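Armadillo repeat protein arm00016 (Synthetic construct, PDB 4D4E) is a computationally designed protein intended for modular recognition of peptides. Local coordinates at residues A[49-54]-A[86-91]. Residues are numbered along the deposited sequence; the frame is centred on the assembly and turned at random.
Sequences KLIEAG and NEQIQK
I51 reaches across from helix 44-52 and sets its side chain against Q88 and K91, one turn apart on helix 86-94. The contact between the two segments is all aliphatic. The I51 methyl CD1 lies 3.6 Å from CG of Q88 and 3.7 Å from CB of Q88. It meets chiefly this part of the glutamine, with the amide a little farther off. On the other branch, CG2 of I51 lies 4.1 Å from CG of K91. CD1 of I51 is also 4.2 Å from CB of K91, so the isoleucine bridges the two residues. Its side chain runs at about a right angle to both. The extended chi2 of I51 (170°) carries CD1 outward to Q88. K91 lends the first part of its chain. It bends at chi2 (-70°) and again further on, and its amino end turns off from helix 44-52. K91 is exposed. L56 of helix 56-61 touches both I51 and K91.

Both segments lie in the armadillo repeat region. Armadillo repeat proteins stack short helices one after another into a superhelix. Here helix 44-52 packs beside helix 86-94, and the same NEQIQK sequence opens both. The closest CA atoms, those of I51 and K91, are 7.7 Å apart, so the side chains bridge the gap.

The polar bonds are made around this patch. Q88 is buried, and its amide is bonded through both its N and its O. The two NE2 bonds, to OE1 of Q48 and to the carbonyl O of N44, tie Q88 to helix 44-52. The OE1 bond goes back to the backbone N of N85, just before its own helix. Together they hold the amide in one orientation. Just past I51, helix 44-52 ends in a Schellman motif. G54 has positive phi (78°), and its N bonds back to O of I51 at 3.0 Å.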
ATOM      1  N   LYS A  49      -0.714  18.774  12.651  1.00 35.26           N
ATOM      2  CA  LYS A  49       0.186  19.249  13.685  1.00 36.95           C
ATOM      3  C   LYS A  49       1.599  18.647  13.533  1.00 38.02           C
ATOM      4  O   LYS A  49       2.633  19.327  13.683  1.00 35.24           O
ATOM      5  CB  LYS A  49      -0.373  18.855  15.034  1.00 39.01           C
ATOM      6  CG  LYS A  49      -1.845  19.253  15.180  1.00 42.74           C
ATOM      7  CD  LYS A  49      -2.351  19.115  16.611  1.00 43.27           C
ATOM      8  CE  LYS A  49      -2.006  20.374  17.387  1.00 50.15           C
ATOM      9  NZ  LYS A  49      -2.586  20.442  18.766  1.00 58.92           N
ATOM     10  N   LEU A  50       1.635  17.361  13.219  1.00 35.56           N
ATOM     11  CA  LEU A  50       2.897  16.645  13.069  1.00 31.57           C
ATOM     12  C   LEU A  50       3.706  17.166  11.907  1.00 32.63           C
ATOM     13  O   LEU A  50       4.944  17.305  12.016  1.00 31.09           O
ATOM     14  CB  LEU A  50       2.635  15.162  12.825  1.00 33.29           C
ATOM     15  CG  LEU A  50       2.190  14.365  14.056  1.00 34.08           C
ATOM     16  CD1 LEU A  50       1.864  12.940  13.642  1.00 35.73           C
ATOM     17  CD2 LEU A  50       3.263  14.420  15.149  1.00 37.14           C
ATOM     18  N   ILE A  51       3.009  17.430  10.786  1.00 29.39           N
ATOM     19  CA  ILE A  51       3.615  18.043   9.629  1.00 29.30           C
ATOM     20  C   ILE A  51       4.208  19.426   9.967  1.00 31.45           C
ATOM     21  O   ILE A  51       5.382  19.721   9.650  1.00 30.76           O
ATOM     22  CB  ILE A  51       2.613  18.083   8.452  1.00 27.96           C
ATOM     23  CG1 ILE A  51       2.440  16.667   7.899  1.00 26.26           C
ATOM     24  CG2 ILE A  51       3.125  19.007   7.361  1.00 31.83           C
ATOM     25  CD1 ILE A  51       1.301  16.543   6.892  1.00 32.12           C
ATOM     26  N   GLU A  52       3.427  20.231  10.675  1.00 32.15           N
ATOM     27  CA  GLU A  52       3.819  21.569  11.001  1.00 33.88           C
ATOM     28  C   GLU A  52       4.893  21.666  12.080  1.00 36.24           C
ATOM     29  O   GLU A  52       5.555  22.712  12.198  1.00 33.07           O
ATOM     30  CB  GLU A  52       2.593  22.374  11.324  1.00 36.66           C
ATOM     31  CG  GLU A  52       1.858  22.713  10.028  1.00 40.78           C
ATOM     32  CD  GLU A  52       0.469  23.175  10.308  1.00 44.08           C
ATOM     33  OE1 GLU A  52       0.090  23.057  11.501  1.00 47.54           O
ATOM     34  OE2 GLU A  52      -0.221  23.646   9.363  1.00 47.49           O
ATOM     35  N   ALA A  53       5.093  20.575  12.826  1.00 31.18           N
ATOM     36  CA  ALA A  53       6.172  20.539  13.805  1.00 30.01           C
ATOM     37  C   ALA A  53       7.438  19.922  13.179  1.00 32.26           C
ATOM     38  O   ALA A  53       8.432  19.684  13.908  1.00 31.56           O
ATOM     39  CB  ALA A  53       5.761  19.770  15.075  1.00 30.29           C
ATOM     40  N   GLY A  54       7.385  19.615  11.867  1.00 29.11           N
ATOM     41  CA  GLY A  54       8.564  19.116  11.147  1.00 26.46           C
ATOM     42  C   GLY A  54       8.868  17.657  11.396  1.00 27.94           C
ATOM     43  O   GLY A  54      10.023  17.197  11.159  1.00 27.91           O
ATOM     44  N   ASN A  86      -4.734  14.318   0.573  1.00 35.21           N
ATOM     45  CA  ASN A  86      -3.791  14.271  -0.529  1.00 34.01           C
ATOM     46  C   ASN A  86      -2.679  15.307  -0.376  1.00 32.33           C
ATOM     47  O   ASN A  86      -1.597  15.067  -0.850  1.00 33.86           O
ATOM     48  CB  ASN A  86      -4.471  14.446  -1.903  1.00 32.50           C
ATOM     49  CG  ASN A  86      -5.356  13.271  -2.305  1.00 33.71           C
ATOM     50  OD1 ASN A  86      -5.420  12.248  -1.652  1.00 31.80           O
ATOM     51  ND2 ASN A  86      -6.040  13.428  -3.425  1.00 36.93           N
ATOM     52  N   GLU A  87      -2.949  16.424   0.290  1.00 32.77           N
ATOM     53  CA  GLU A  87      -1.910  17.378   0.715  1.00 35.20           C
ATOM     54  C   GLU A  87      -0.850  16.749   1.664  1.00 34.38           C
ATOM     55  O   GLU A  87       0.373  17.012   1.549  1.00 31.59           O
ATOM     56  CB  GLU A  87      -2.544  18.591   1.390  1.00 37.92           C
ATOM     57  CG  GLU A  87      -3.315  19.487   0.443  1.00 40.06           C
ATOM     58  CD  GLU A  87      -3.095  20.977   0.693  1.00 48.18           C
ATOM     59  OE1 GLU A  87      -2.499  21.340   1.748  1.00 49.58           O
ATOM     60  OE2 GLU A  87      -3.494  21.795  -0.186  1.00 44.88           O
ATOM     61  N   GLN A  88      -1.311  15.872   2.542  1.00 31.50           N
ATOM     62  CA  GLN A  88      -0.435  15.246   3.531  1.00 30.33           C
ATOM     63  C   GLN A  88       0.305  14.092   2.932  1.00 30.78           C
ATOM     64  O   GLN A  88       1.459  13.911   3.276  1.00 34.29           O
ATOM     65  CB  GLN A  88      -1.203  14.845   4.773  1.00 29.18           C
ATOM     66  CG  GLN A  88      -1.924  16.067   5.307  1.00 29.77           C
ATOM     67  CD  GLN A  88      -2.964  15.735   6.343  1.00 32.08           C
ATOM     68  OE1 GLN A  88      -3.743  14.761   6.214  1.00 30.96           O
ATOM     69  NE2 GLN A  88      -2.996  16.541   7.380  1.00 27.78           N
ATOM     70  N   ILE A  89      -0.315  13.339   2.014  1.00 27.84           N
ATOM     71  CA  ILE A  89       0.459  12.373   1.278  1.00 26.79           C
ATOM     72  C   ILE A  89       1.565  13.119   0.482  1.00 28.13           C
ATOM     73  O   ILE A  89       2.710  12.672   0.399  1.00 26.85           O
ATOM     74  CB  ILE A  89      -0.405  11.563   0.331  1.00 26.12           C
ATOM     75  CG1 ILE A  89      -1.371  10.654   1.130  1.00 25.27           C
ATOM     76  CG2 ILE A  89       0.488  10.804  -0.644  1.00 26.71           C
ATOM     77  CD1 ILE A  89      -2.392   9.912   0.279  1.00 21.60           C
ATOM     78  N   GLN A  90       1.216  14.258  -0.102  1.00 29.71           N
ATOM     79  CA  GLN A  90       2.188  15.060  -0.804  1.00 30.19           C
ATOM     80  C   GLN A  90       3.441  15.445   0.011  1.00 26.22           C
ATOM     81  O   GLN A  90       4.573  15.419  -0.457  1.00 25.84           O
ATOM     82  CB  GLN A  90       1.492  16.326  -1.295  1.00 32.44           C
ATOM     83  CG  GLN A  90       1.226  16.261  -2.780  1.00 42.92           C
ATOM     84  CD  GLN A  90       2.453  15.806  -3.532  1.00 43.21           C
ATOM     85  OE1 GLN A  90       3.522  16.401  -3.385  1.00 43.17           O
ATOM     86  NE2 GLN A  90       2.312  14.744  -4.321  1.00 37.20           N
ATOM     87  N   LYS A  91       3.191  15.918   1.199  1.00 28.74           N
ATOM     88  CA  LYS A  91       4.248  16.165   2.168  1.00 29.47           C
ATOM     89  C   LYS A  91       5.148  14.980   2.438  1.00 28.97           C
ATOM     90  O   LYS A  91       6.314  15.185   2.555  1.00 29.18           O
ATOM     91  CB  LYS A  91       3.654  16.678   3.471  1.00 31.53           C
ATOM     92  CG  LYS A  91       3.054  18.098   3.340  1.00 33.60           C
ATOM     93  CD  LYS A  91       4.142  19.136   3.157  1.00 35.25           C
ATOM     94  CE  LYS A  91       3.858  19.941   1.906  1.00 40.69           C
ATOM     95  NZ  LYS A  91       3.153  21.180   2.247  1.00 42.61           N
TER